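Local structure of Low molecular weight phosphotyrosine protein phosphatase 1 (Drosophila melanogaster, 7CUY) at residues 7-10 against 15-18; 120-125 against 138-143. The protein probably hydrolyses phosphotyrosine in proteins, together with small aryl and acyl phosphates, as a low molecular weight tyrosine phosphatase. All coordinates share one frame; numbering follows the deposited sequence.

Overall arrangement
Both contacts lie round the catalytic pocket, their centres about 10 Å apart. Contact 1 is the more deeply buried: it joins the end of strand 3-9 to the N-terminal part of helix 15-29 and holds the presumed nucleophile Cys9 and Arg15. Contact 2 is only partly buried and ties the irregular segment 120-125, with the presumed proton donor Asp124, to helix 132-153. Close backbone packing, an N-H facing the cysteine sulfur and a guanidinium beside it mark contact 1, whereas a glutamine amide and a bridging water do the polar work in contact 2. Arg15 joins the two: its NH1 lies 2.9 Å from Ile122 O, probably a hydrogen bond, and its CG packs on Pro125.

Contact 1: residues 7-10 against 15-18; sequences MICL and RSPI
Met7 and Ser16 bring the two backbones nearest to each other, their CA atoms 5.3 Å apart where strand residues 7-9 run past residues 15-18. The Met7 carbonyl turns in against the serine, its O lying 3.5 Å from Ser16 CB, and Met7 CB rests on that same CB before the thioether bends away. Two residues on, Cys9 points toward Ser16 and Arg15. Ser16 N donates to Cys9 SG over 3.3 Å in a nearly straight bond (166°), although the sulfur is modelled too close to the serine hydroxyl, so the length of this bond should be read with caution. As modelled, chi1 of 65° tucks SG between the two backbone branches of the cysteine and aims it at this N-H. Ser16 OG takes a hydrogen bond from Asn12 ND2 of the intervening loop. Arg15 comes along the other flank of the cysteine: its NE is 4.0 Å from Cys9 CB and NH2 lies 3.8 Å from Leu10 N, the guanidinium meeting both obliquely. A bend at chi3 (-69°) turns the guanidinium toward Cys9 and Leu10. There NH1 pairs with Asp88 and bonds to Ile122 O, while NE forms a salt bridge with the sulfonate of a bound HEPES molecule, probably from the crystallisation liquor. The C(X)5R signature from Cys9 to Arg15 is the phosphate-binding P-loop of the tyrosine phosphatases, and a sulfonate there is consistent with an anion held in the phosphate site. In the fold, this is the turn from strand to helix in the beta-alpha-beta unit 3-9, 15-29, 35-41; strand 3-9 lies between strands 35-41 and 83-86, and Met7 reaches Ala19 and Met23 farther along the helix.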
ATOM      1  N   MET A   7      -0.394   3.716  -2.297  1.00 16.39           N
ATOM      2  CA  MET A   7      -0.743   2.861  -1.159  1.00 15.22           C
ATOM      3  C   MET A   7      -0.805   3.677   0.127  1.00 17.76           C
ATOM      4  O   MET A   7       0.134   4.403   0.441  1.00 18.60           O
ATOM      5  CB  MET A   7       0.266   1.726  -0.987  1.00 17.12           C
ATOM      6  CG  MET A   7       0.473   0.901  -2.238  1.00 17.34           C
ATOM      7  SD  MET A   7      -0.979  -0.052  -2.675  1.00 20.16           S
ATOM      8  CE  MET A   7      -0.277  -1.163  -3.936  1.00 16.27           C
ATOM      9  N   ILE A   8      -1.884   3.512   0.899  1.00 17.47           N
ATOM     10  CA  ILE A   8      -2.136   4.292   2.110  1.00 14.90           C
ATOM     11  C   ILE A   8      -2.301   3.334   3.282  1.00 20.96           C
ATOM     12  O   ILE A   8      -3.035   2.340   3.181  1.00 18.70           O
ATOM     13  CB  ILE A   8      -3.422   5.144   1.971  1.00 17.01           C
ATOM     14  CG1 ILE A   8      -3.307   6.161   0.837  1.00 15.96           C
ATOM     15  CG2 ILE A   8      -3.797   5.806   3.282  1.00 18.95           C
ATOM     16  CD1 ILE A   8      -2.063   7.006   0.917  1.00 19.90           C
ATOM     17  N   CYS A   9      -1.668   3.650   4.404  1.00 17.43           N
ATOM     18  CA  CYS A   9      -2.081   3.046   5.664  1.00 19.31           C
ATOM     19  C   CYS A   9      -2.090   4.151   6.718  1.00 23.27           C
ATOM     20  O   CYS A   9      -1.979   5.342   6.395  1.00 20.06           O
ATOM     21  CB  CYS A   9      -1.193   1.855   6.034  1.00 15.75           C
ATOM     22  SG  CYS A   9       0.535   2.256   6.375  1.00 20.89           S
ATOM     23  N   LEU A  10      -2.235   3.759   7.985  1.00 20.93           N
ATOM     24  CA  LEU A  10      -2.455   4.765   9.024  1.00 25.42           C
ATOM     25  C   LEU A  10      -1.217   5.636   9.219  1.00 25.34           C
ATOM     26  O   LEU A  10      -1.330   6.865   9.314  1.00 24.00           O
ATOM     27  CB  LEU A  10      -2.865   4.097  10.337  1.00 21.51           C
ATOM     28  CG  LEU A  10      -3.089   5.004  11.559  1.00 23.37           C
ATOM     29  CD1 LEU A  10      -4.091   6.118  11.245  1.00 20.23           C
ATOM     30  CD2 LEU A  10      -3.570   4.198  12.750  1.00 21.53           C
ATOM     31  N   ARG A  15       2.629  -1.045   6.886  1.00 23.52           N
ATOM     32  CA  ARG A  15       1.910  -1.774   5.847  1.00 21.47           C
ATOM     33  C   ARG A  15       2.139  -1.203   4.449  1.00 18.83           C
ATOM     34  O   ARG A  15       2.599  -1.916   3.557  1.00 19.08           O
ATOM     35  CB  ARG A  15       0.414  -1.806   6.177  1.00 20.94           C
ATOM     36  CG  ARG A  15       0.084  -2.754   7.310  1.00 19.59           C
ATOM     37  CD  ARG A  15      -1.350  -2.586   7.750  1.00 18.48           C
ATOM     38  NE  ARG A  15      -1.588  -1.304   8.410  1.00 22.75           N
ATOM     39  CZ  ARG A  15      -2.785  -0.870   8.790  1.00 22.36           C
ATOM     40  NH1 ARG A  15      -3.870  -1.612   8.564  1.00 15.81           N
ATOM     41  NH2 ARG A  15      -2.895   0.313   9.384  1.00 20.71           N
ATOM     42  N   SER A  16       1.815   0.069   4.233  1.00 19.17           N
ATOM     43  CA  SER A  16       1.860   0.581   2.862  1.00 18.73           C
ATOM     44  C   SER A  16       3.265   0.651   2.242  1.00 18.81           C
ATOM     45  O   SER A  16       3.368   0.597   1.010  1.00 17.82           O
ATOM     46  CB  SER A  16       1.183   1.964   2.783  1.00 18.25           C
ATOM     47  OG  SER A  16       1.659   2.880   3.749  1.00 18.63           O
ATOM     48  N   PRO A  17       4.362   0.793   3.002  1.00 21.31           N
ATOM     49  CA  PRO A  17       5.673   0.712   2.342  1.00 19.84           C
ATOM     50  C   PRO A  17       5.950  -0.670   1.795  1.00 19.87           C
ATOM     51  O   PRO A  17       6.569  -0.787   0.735  1.00 22.22           O
ATOM     52  CB  PRO A  17       6.667   1.093   3.453  1.00 23.22           C
ATOM     53  CG  PRO A  17       5.885   1.810   4.450  1.00 19.59           C
ATOM     54  CD  PRO A  17       4.513   1.195   4.414  1.00 21.26           C
ATOM     55  N   ILE A  18       5.505  -1.717   2.491  1.00 18.09           N
ATOM     56  CA  ILE A  18       5.588  -3.066   1.944  1.00 20.71           C
ATOM     57  C   ILE A  18       4.749  -3.159   0.677  1.00 21.79           C
ATOM     58  O   ILE A  18       5.219  -3.624  -0.365  1.00 19.12           O
ATOM     59  CB  ILE A  18       5.141  -4.096   3.005  1.00 17.87           C
ATOM     60  CG1 ILE A  18       6.189  -4.243   4.112  1.00 16.46           C
ATOM     61  CG2 ILE A  18       4.806  -5.446   2.374  1.00 17.82           C
ATOM     62  CD1 ILE A  18       5.676  -5.047   5.336  1.00 16.52           C
TER

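Contact 2: residues 120-125 against 138-143; sequences RIIEDP and YQQCVV
Gln140 reaches out from helix 132-153 and lays its amide alongside Ile122, so that these two residues account for most of the buried surface. The two side chains run antiparallel, the glutamine heading for the loop and the isoleucine for the helix. Gln140 CD and OE1 lie against Ile122 CG1, with OE1 3.7 Å from that carbon. The CG of Gln140 is anti to its carbonyl carbon (chi1 -69°) and the rest of the chain runs out straight, long enough to carry NE2 to the Ile121 carbonyl. The bond from NE2 to Ile121 O measures 2.9 Å; NE2 approaches well off the plane of the carbonyl, by 50°. NE2 also bonds to Asn119 O, so one amide nitrogen grips two carbonyls of the same loop. On the other branch, OE1 accepts a hydrogen bond from a water at 2.7 Å, and this water in turn accepts from Glu123 N. The segment held in this way corresponds to the general-acid loop of the low molecular weight phosphatases, in which Asp124 and Pro125 begin the family's DPYY motif and Asp124 probably serves as proton donor. Cutting the Gln140 side chain back to an alanine is likely to leave the carbonyls of Ile121 and Asn119 without their shared donor, deprive the water of its acceptor and uncover one flank of Ile122. Deeper in, Ile122 CD1 packs 4.3 Å from Cys141 SG, and the same isoleucine touches Ala137 one turn earlier on the helix, while Cys141 leans on Ala19 of helix 15-29.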
ATOM      1  N   ARG A 120      -8.859 -10.695   3.894  1.00 27.05           N
ATOM      2  CA  ARG A 120      -8.779  -9.491   3.079  1.00 27.21           C
ATOM      3  C   ARG A 120      -8.308  -8.271   3.857  1.00 22.53           C
ATOM      4  O   ARG A 120      -7.818  -7.323   3.239  1.00 19.19           O
ATOM      5  CB  ARG A 120     -10.121  -9.202   2.430  1.00 25.13           C
ATOM      6  CG  ARG A 120     -11.153  -8.602   3.346  1.00 31.33           C
ATOM      7  CD  ARG A 120     -12.448  -8.595   2.609  1.00 31.65           C
ATOM      8  NE  ARG A 120     -13.542  -8.009   3.363  1.00 39.90           N
ATOM      9  CZ  ARG A 120     -14.255  -6.977   2.930  1.00 38.72           C
ATOM     10  NH1 ARG A 120     -13.964  -6.427   1.755  1.00 32.55           N
ATOM     11  NH2 ARG A 120     -15.260  -6.505   3.663  1.00 42.18           N
ATOM     12  N   ILE A 121      -8.433  -8.278   5.180  1.00 19.28           N
ATOM     13  CA  ILE A 121      -7.951  -7.170   5.998  1.00 19.88           C
ATOM     14  C   ILE A 121      -6.450  -7.332   6.198  1.00 19.35           C
ATOM     15  O   ILE A 121      -5.974  -8.390   6.630  1.00 19.92           O
ATOM     16  CB  ILE A 121      -8.690  -7.111   7.344  1.00 19.01           C
ATOM     17  CG1 ILE A 121     -10.199  -6.996   7.119  1.00 21.08           C
ATOM     18  CG2 ILE A 121      -8.182  -5.953   8.204  1.00 20.75           C
ATOM     19  CD1 ILE A 121     -10.663  -5.652   6.627  1.00 21.95           C
ATOM     20  N   ILE A 122      -5.690  -6.304   5.844  1.00 18.44           N
ATOM     21  CA  ILE A 122      -4.266  -6.291   6.151  1.00 20.07           C
ATOM     22  C   ILE A 122      -4.113  -5.548   7.471  1.00 18.79           C
ATOM     23  O   ILE A 122      -4.224  -4.318   7.536  1.00 18.17           O
ATOM     24  CB  ILE A 122      -3.431  -5.683   5.023  1.00 17.62           C
ATOM     25  CG1 ILE A 122      -3.510  -6.608   3.787  1.00 17.61           C
ATOM     26  CG2 ILE A 122      -2.011  -5.526   5.496  1.00 16.95           C
ATOM     27  CD1 ILE A 122      -3.300  -5.915   2.426  1.00 15.65           C
ATOM     28  N   GLU A 123      -3.861  -6.312   8.532  1.00 21.16           N
ATOM     29  CA  GLU A 123      -3.898  -5.796   9.894  1.00 21.63           C
ATOM     30  C   GLU A 123      -2.632  -5.029  10.236  1.00 20.15           C
ATOM     31  O   GLU A 123      -1.528  -5.402   9.834  1.00 17.17           O
ATOM     32  CB  GLU A 123      -4.061  -6.940  10.897  1.00 23.56           C
ATOM     33  CG  GLU A 123      -5.225  -7.862  10.623  1.00 29.06           C
ATOM     34  CD  GLU A 123      -6.487  -7.353  11.268  1.00 41.72           C
ATOM     35  OE1 GLU A 123      -6.457  -6.193  11.748  1.00 41.81           O
ATOM     36  OE2 GLU A 123      -7.501  -8.100  11.292  1.00 47.05           O
ATOM     37  N   ASP A 124      -2.805  -3.971  10.997  1.00 21.11           N
ATOM     38  CA  ASP A 124      -1.751  -3.165  11.587  1.00 20.05           C
ATOM     39  C   ASP A 124      -0.837  -4.046  12.441  1.00 20.18           C
ATOM     40  O   ASP A 124      -1.276  -4.547  13.482  1.00 21.95           O
ATOM     41  CB  ASP A 124      -2.418  -2.072  12.420  1.00 24.79           C
ATOM     42  CG  ASP A 124      -1.441  -1.042  12.945  1.00 27.34           C
ATOM     43  OD1 ASP A 124      -0.210  -1.260  12.848  1.00 23.45           O
ATOM     44  OD2 ASP A 124      -1.932  -0.023  13.469  1.00 27.61           O
ATOM     45  N   PRO A 125       0.415  -4.273  12.056  1.00 21.63           N
ATOM     46  CA  PRO A 125       1.309  -5.112  12.872  1.00 20.42           C
ATOM     47  C   PRO A 125       2.141  -4.375  13.911  1.00 21.01           C
ATOM     48  O   PRO A 125       2.944  -5.023  14.585  1.00 22.51           O
ATOM     49  CB  PRO A 125       2.232  -5.709  11.812  1.00 19.06           C
ATOM     50  CG  PRO A 125       2.406  -4.580  10.851  1.00 20.04           C
ATOM     51  CD  PRO A 125       1.073  -3.854  10.802  1.00 19.98           C
ATOM     52  N   TYR A 138       3.099  -8.879   4.110  1.00 22.06           N
ATOM     53  CA  TYR A 138       3.841  -9.092   2.874  1.00 20.59           C
ATOM     54  C   TYR A 138       3.184 -10.183   2.024  1.00 21.97           C
ATOM     55  O   TYR A 138       2.926  -9.986   0.830  1.00 22.25           O
ATOM     56  CB  TYR A 138       5.303  -9.434   3.190  1.00 20.18           C
ATOM     57  CG  TYR A 138       6.077  -9.851   1.959  1.00 23.75           C
ATOM     58  CD1 TYR A 138       6.730  -8.911   1.189  1.00 25.33           C
ATOM     59  CD2 TYR A 138       6.131 -11.187   1.558  1.00 24.05           C
ATOM     60  CE1 TYR A 138       7.420  -9.269   0.054  1.00 28.70           C
ATOM     61  CE2 TYR A 138       6.819 -11.559   0.419  1.00 28.96           C
ATOM     62  CZ  TYR A 138       7.464 -10.595  -0.330  1.00 28.42           C
ATOM     63  OH  TYR A 138       8.160 -10.944  -1.472  1.00 41.07           O
ATOM     64  N   GLN A 139       2.891 -11.340   2.627  1.00 19.67           N
ATOM     65  CA  GLN A 139       2.236 -12.410   1.882  1.00 21.30           C
ATOM     66  C   GLN A 139       0.929 -11.931   1.259  1.00 22.54           C
ATOM     67  O   GLN A 139       0.628 -12.253   0.102  1.00 22.36           O
ATOM     68  CB  GLN A 139       1.986 -13.619   2.790  1.00 29.29           C
ATOM     69  CG  GLN A 139       3.244 -14.388   3.165  1.00 31.19           C
ATOM     70  CD  GLN A 139       3.030 -15.905   3.250  1.00 49.07           C
ATOM     71  OE1 GLN A 139       1.899 -16.418   3.133  1.00 50.17           O
ATOM     72  NE2 GLN A 139       4.131 -16.635   3.418  1.00 49.84           N
ATOM     73  N   GLN A 140       0.141 -11.154   2.006  1.00 21.98           N
ATOM     74  CA  GLN A 140      -1.125 -10.654   1.480  1.00 20.67           C
ATOM     75  C   GLN A 140      -0.902  -9.714   0.304  1.00 17.06           C
ATOM     76  O   GLN A 140      -1.572  -9.825  -0.729  1.00 20.28           O
ATOM     77  CB  GLN A 140      -1.911  -9.947   2.586  1.00 20.53           C
ATOM     78  CG  GLN A 140      -2.439 -10.886   3.656  1.00 19.58           C
ATOM     79  CD  GLN A 140      -2.968 -10.139   4.873  1.00 20.24           C
ATOM     80  OE1 GLN A 140      -2.197  -9.556   5.637  1.00 21.43           O
ATOM     81  NE2 GLN A 140      -4.278 -10.167   5.066  1.00 18.81           N
ATOM     82  N   CYS A 141       0.030  -8.775   0.450  1.00 17.64           N
ATOM     83  CA  CYS A 141       0.332  -7.838  -0.626  1.00 16.17           C
ATOM     84  C   CYS A 141       0.809  -8.556  -1.889  1.00 18.71           C
ATOM     85  O   CYS A 141       0.493  -8.138  -3.008  1.00 15.40           O
ATOM     86  CB  CYS A 141       1.385  -6.841  -0.145  1.00 16.17           C
ATOM     87  SG  CYS A 141       0.758  -5.727   1.143  1.00 21.71           S
ATOM     88  N   VAL A 142       1.609  -9.607  -1.735  1.00 18.04           N
ATOM     89  CA  VAL A 142       2.065 -10.345  -2.909  1.00 19.05           C
ATOM     90  C   VAL A 142       0.874 -10.877  -3.701  1.00 19.28           C
ATOM     91  O   VAL A 142       0.811 -10.740  -4.932  1.00 18.48           O
ATOM     92  CB  VAL A 142       3.022 -11.468  -2.479  1.00 20.90           C
ATOM     93  CG1 VAL A 142       3.279 -12.446  -3.640  1.00 22.44           C
ATOM     94  CG2 VAL A 142       4.323 -10.868  -1.975  1.00 20.11           C
ATOM     95  N   VAL A 143      -0.117 -11.441  -3.006  1.00 17.65           N
ATOM     96  CA  VAL A 143      -1.281 -11.995  -3.684  1.00 17.79           C
ATOM     97  C   VAL A 143      -2.187 -10.883  -4.204  1.00 18.23           C
ATOM     98  O   VAL A 143      -2.635 -10.918  -5.355  1.00 15.94           O
ATOM     99  CB  VAL A 143      -2.036 -12.953  -2.746  1.00 19.88           C
ATOM    100  CG1 VAL A 143      -3.369 -13.393  -3.376  1.00 19.79           C
ATOM    101  CG2 VAL A 143      -1.149 -14.178  -2.395  1.00 20.02           C
TER
HETATM  102  O   HOH W   1      -2.655  -8.900   8.211  1.00 23.36           O